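Local structure of YjbQ family protein (Aeropyrum pernix, 2P6H) at the interface of chains A and B. The protein is of unknown function but belongs to the YjbQ (UPF0047) family and may assemble as a trimer. Coordinates in Å, arbitrary orientation; residue numbers count along the deposited sequence, not the author numbering. Chains: chain A/B, Hypothetical protein.

Contact 1: the interface of chains A and B. Residues chain A 41, 90, 95-96; chain B 50, 97-98, 112.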
loop_
_atom_site.group_PDB
_atom_site.type_symbol
_atom_site.label_atom_id
_atom_site.label_comp_id
_atom_site.label_asym_id
_atom_site.label_seq_id
_atom_site.Cartn_x
_atom_site.Cartn_y
_atom_site.Cartn_z
ATOM N N VAL A 41 4.301 -4.673 10.057
ATOM C CA VAL A 41 4.888 -5.939 10.429
ATOM C C VAL A 41 6.295 -6.041 9.799
ATOM O O VAL A 41 6.542 -5.590 8.688
ATOM C CB VAL A 41 3.908 -7.087 10.012
ATOM C CG1 VAL A 41 2.471 -6.693 10.344
ATOM C CG2 VAL A 41 4.025 -7.359 8.524
ATOM N N ASN A 90 2.904 -10.630 0.077
ATOM C CA ASN A 90 3.332 -9.469 0.849
ATOM C C ASN A 90 3.575 -8.263 -0.042
ATOM O O ASN A 90 3.242 -7.150 0.297
ATOM C CB ASN A 90 4.607 -9.808 1.639
ATOM C CG ASN A 90 5.244 -8.572 2.256
ATOM O OD1 ASN A 90 5.212 -8.359 3.460
ATOM N ND2 ASN A 90 5.868 -7.745 1.399
ATOM N N ASP A 95 3.041 -4.148 3.924
ATOM C CA ASP A 95 3.409 -4.494 5.292
ATOM C C ASP A 95 3.203 -3.381 6.311
ATOM O O ASP A 95 3.617 -3.511 7.464
ATOM C CB ASP A 95 4.867 -4.956 5.336
ATOM C CG ASP A 95 5.761 -4.094 4.488
ATOM O OD1 ASP A 95 5.436 -2.902 4.314
ATOM O OD2 ASP A 95 6.787 -4.604 3.998
ATOM N N SER A 96 2.588 -2.280 5.896
ATOM C CA SER A 96 2.331 -1.214 6.858
ATOM C C SER A 96 1.133 -0.375 6.419
ATOM O O SER A 96 0.849 -0.222 5.238
ATOM C CB SER A 96 3.585 -0.328 6.990
ATOM O OG SER A 96 3.561 0.678 5.977
ATOM N N VAL B 50 8.609 -3.545 -0.082
ATOM C CA VAL B 50 9.526 -3.985 0.956
ATOM C C VAL B 50 9.465 -5.471 1.080
ATOM O O VAL B 50 8.422 -6.057 1.340
ATOM C CB VAL B 50 9.089 -3.429 2.294
ATOM C CG1 VAL B 50 9.957 -4.015 3.407
ATOM C CG2 VAL B 50 9.226 -1.917 2.295
ATOM N N ARG B 97 6.121 4.149 0.784
ATOM C CA ARG B 97 6.188 3.320 1.989
ATOM C C ARG B 97 6.603 4.166 3.173
ATOM O O ARG B 97 7.514 4.980 3.094
ATOM C CB ARG B 97 7.218 2.201 1.753
ATOM C CG ARG B 97 7.616 1.460 3.046
ATOM C CD ARG B 97 6.429 0.756 3.733
ATOM N NE ARG B 97 6.754 -0.647 4.068
ATOM C CZ ARG B 97 7.397 -0.941 5.237
ATOM N NH1 ARG B 97 7.727 0.010 6.110
ATOM N NH2 ARG B 97 7.721 -2.207 5.486
ATOM N N VAL B 98 5.913 3.975 4.285
ATOM C CA VAL B 98 6.266 4.698 5.496
ATOM C C VAL B 98 7.029 3.727 6.376
ATOM O O VAL B 98 6.615 2.608 6.594
ATOM C CB VAL B 98 4.990 5.177 6.227
ATOM C CG1 VAL B 98 5.399 5.877 7.529
ATOM C CG2 VAL B 98 4.195 6.144 5.366
ATOM N N GLN B 112 13.801 -7.660 5.708
ATOM C CA GLN B 112 13.135 -6.658 4.875
ATOM C C GLN B 112 14.121 -5.684 4.251
ATOM O O GLN B 112 15.050 -5.209 4.906
ATOM C CB GLN B 112 12.110 -5.859 5.691
ATOM C CG GLN B 112 10.934 -6.685 6.201
ATOM C CD GLN B 112 9.882 -5.841 6.913
ATOM O OE1 GLN B 112 10.207 -4.935 7.685
ATOM N NE2 GLN B 112 8.612 -6.148 6.662
HETATM O O HOH W 1 7.854 -6.875 3.980
HETATM O O HOH W 2 3.442 2.668 4.447
HETATM O O HOH W 3 5.509 -2.416 1.856
#
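A:Asp95 meets B:Arg97 from a loop residue just before strand 96-102 of chain A, whereas B:Arg97 lies extended within the equivalent strand 96-102 of chain B. The two side chains cross at about a right angle in a salt bridge, with A:Asp95 OD1 2.6 Å from B:Arg97 NE. This is not the flat, paired form of carboxylate and guanidinium: the planes stand 83° apart, and OD1 sits close to NE and NH2 but off their N-H directions. The other oxygen, A:Asp95 OD2, lies at the guanidinium edge and in its plane, where B:Arg97 NH2 can donate to it at 3.0 Å. The bends of the arginine at chi2 (61°) and chi3 bring its guanidinium back toward chain A, and NH1 is tied to its own chain by a hydrogen bond to B:Val98 O. A:Ser96 CB lies over one face of the guanidinium, near its rim, and water 3 sits at the edge, linking NE to A:Asp95 OD1. Beside this pair, the amide nitrogen NE2 of B:Gln112 donates to the backbone carbonyl A:Val41 O at 3.0 Å. A weak bond of 3.1 Å runs from A:Asn90 ND2 to B:Val50 O. Water 1 gathers these polar groups, touching A:Asn90 OD1, A:Asp95 OD2, B:Val50 O and B:Gln112 NE2. On the far side of the arginine, water 2 bridges A:Ser96 OG to the backbone nitrogen B:Val98 N, which lies 2.8 Å from it.

Contact 2: the interface of chains A and B. Residues chain A 75-77, 84; chain B 54, 56-57, 60.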
loop_
_atom_site.group_PDB
_atom_site.type_symbol
_atom_site.label_atom_id
_atom_site.label_comp_id
_atom_site.label_asym_id
_atom_site.label_seq_id
_atom_site.Cartn_x
_atom_site.Cartn_y
_atom_site.Cartn_z
ATOM N N TRP A 75 8.346 -21.351 -8.874
ATOM C CA TRP A 75 9.089 -20.157 -8.487
ATOM C C TRP A 75 10.549 -20.546 -8.292
ATOM O O TRP A 75 10.845 -21.587 -7.709
ATOM C CB TRP A 75 8.536 -19.585 -7.178
ATOM C CG TRP A 75 7.094 -19.205 -7.262
ATOM C CD1 TRP A 75 6.056 -19.726 -6.534
ATOM C CD2 TRP A 75 6.524 -18.227 -8.131
ATOM N NE1 TRP A 75 4.873 -19.127 -6.902
ATOM C CE2 TRP A 75 5.134 -18.202 -7.880
ATOM C CE3 TRP A 75 7.054 -17.367 -9.102
ATOM C CZ2 TRP A 75 4.267 -17.349 -8.568
ATOM C CZ3 TRP A 75 6.192 -16.519 -9.786
ATOM C CH2 TRP A 75 4.810 -16.517 -9.511
ATOM N N LYS A 76 11.458 -19.711 -8.782
ATOM C CA LYS A 76 12.881 -20.009 -8.653
ATOM C C LYS A 76 13.356 -19.935 -7.198
ATOM O O LYS A 76 14.344 -20.544 -6.809
ATOM C CB LYS A 76 13.656 -18.999 -9.498
ATOM C CG LYS A 76 13.496 -19.260 -10.995
ATOM C CD LYS A 76 14.109 -18.146 -11.841
ATOM C CE LYS A 76 14.633 -18.661 -13.184
ATOM N NZ LYS A 76 14.459 -17.632 -14.207
ATOM N N HIS A 77 12.643 -19.179 -6.367
ATOM C CA HIS A 77 12.982 -19.084 -4.949
ATOM C C HIS A 77 12.843 -20.487 -4.329
ATOM O O HIS A 77 13.386 -20.740 -3.255
ATOM C CB HIS A 77 12.045 -18.105 -4.230
ATOM C CG HIS A 77 12.394 -17.863 -2.795
ATOM N ND1 HIS A 77 13.600 -17.317 -2.392
ATOM C CD2 HIS A 77 11.686 -18.063 -1.657
ATOM C CE1 HIS A 77 13.613 -17.194 -1.082
ATOM N NE2 HIS A 77 12.458 -17.641 -0.608
ATOM N N ALA A 84 7.942 -18.880 -1.448
ATOM C CA ALA A 84 7.954 -17.842 -2.474
ATOM C C ALA A 84 6.612 -17.103 -2.553
ATOM O O ALA A 84 6.569 -15.866 -2.585
ATOM C CB ALA A 84 8.293 -18.458 -3.835
ATOM N N GLU B 54 16.590 -11.473 -2.061
ATOM C CA GLU B 54 17.204 -12.696 -2.481
ATOM C C GLU B 54 17.125 -12.745 -3.979
ATOM O O GLU B 54 16.074 -12.556 -4.579
ATOM C CB GLU B 54 16.420 -13.862 -1.882
ATOM C CG GLU B 54 17.192 -15.181 -1.956
ATOM C CD GLU B 54 16.943 -15.844 -3.294
ATOM O OE1 GLU B 54 15.790 -16.068 -3.631
ATOM O OE2 GLU B 54 17.916 -16.163 -3.977
ATOM N N ARG B 56 16.955 -14.989 -6.500
ATOM C CA ARG B 56 15.943 -15.769 -7.189
ATOM C C ARG B 56 14.553 -15.199 -6.927
ATOM O O ARG B 56 13.740 -15.038 -7.828
ATOM C CB ARG B 56 16.022 -17.208 -6.680
ATOM C CG ARG B 56 17.234 -17.952 -7.239
ATOM C CD ARG B 56 17.679 -19.099 -6.324
ATOM N NE ARG B 56 19.047 -19.514 -6.651
ATOM C CZ ARG B 56 20.017 -19.176 -5.781
ATOM N NH1 ARG B 56 19.719 -18.510 -4.680
ATOM N NH2 ARG B 56 21.284 -19.507 -6.043
ATOM N N LEU B 57 14.268 -14.824 -5.683
ATOM C CA LEU B 57 12.978 -14.203 -5.346
ATOM C C LEU B 57 12.731 -12.960 -6.192
ATOM O O LEU B 57 11.621 -12.682 -6.627
ATOM C CB LEU B 57 12.953 -13.827 -3.851
ATOM C CG LEU B 57 11.671 -13.073 -3.421
ATOM C CD1 LEU B 57 10.404 -13.900 -3.648
ATOM C CD2 LEU B 57 11.674 -12.691 -1.940
ATOM N N ASP B 60 11.527 -13.921 -9.360
ATOM C CA ASP B 60 10.145 -14.379 -9.241
ATOM C C ASP B 60 9.160 -13.204 -9.208
ATOM O O ASP B 60 8.063 -13.260 -9.715
ATOM C CB ASP B 60 9.967 -15.186 -7.950
ATOM C CG ASP B 60 10.644 -16.560 -8.034
ATOM O OD1 ASP B 60 10.838 -17.056 -9.143
ATOM O OD2 ASP B 60 10.920 -17.114 -6.977
#
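B:Asp60 faces the backbone of A:Lys76 and A:His77 with its CG anti to its own carbonyl carbon (chi1 -72°), while A:His77 turns its ring toward B:Glu54 with CG opposite the backbone N (chi1 -175°). The B:Asp60 carboxylate, on helix 55-69, takes two successive amides at the start of the 3-10 helix 76-79. A:Lys76 N donates to OD1 at 2.8 Å and A:His77 N donates to OD2 at 2.8 Å, each through the syn lone pair, so both oxygens are engaged and the carboxylate is held against rotation. An acidic group here would probably also favour the amino end of the short helix. A:Trp75 flanks the aspartate: its CB approaches B:Asp60 OD2 at 3.4 Å and the indole atom CE3 comes up to B:Asp60 CB and OD1, the two side chains crossing at a slant.

Farther along, A:His77 ND1 gives its N-H to B:Glu54 OE1 at 2.8 Å, straight enough at 158° and close to the imidazole plane, though it reaches the carboxylate on its anti side and out of its plane. The glutamate is positioned by its own chain. B:Leu57 N bonds to OE1 from the opposite face to the histidine, and B:Arg56 N bonds to OE2, so the carboxylate caps the first turn of helix 55-69. B:Arg56 NH1 adds a salt bridge to OE2 within the chain, whose hydrogen bond is weak. The aliphatic stem of B:Arg56 runs past the A:Lys76 carbonyl, and B:Leu57 CB packs 3.8 Å from A:His77 ND1.

The C-alpha centres of contact 1 and contact 2 lie about 19 Å apart along the same interface. Helix 84-93 of chain A reaches both, with A:Ala84 at its start in contact 2 and A:Asn90 near its end in contact 1. In chain B, strand 46-51 supplies B:Val50 to contact 1, and B:Glu54 of contact 2 follows shortly after it, ahead of helix 55-69. Strand 96-102 serves from both chains, though through different residues, and the other elements differ, which is consistent with a head-to-tail pairing. With three copies assembled, such an interface could repeat around a ring, although the structure alone does not establish the oligomer in solution.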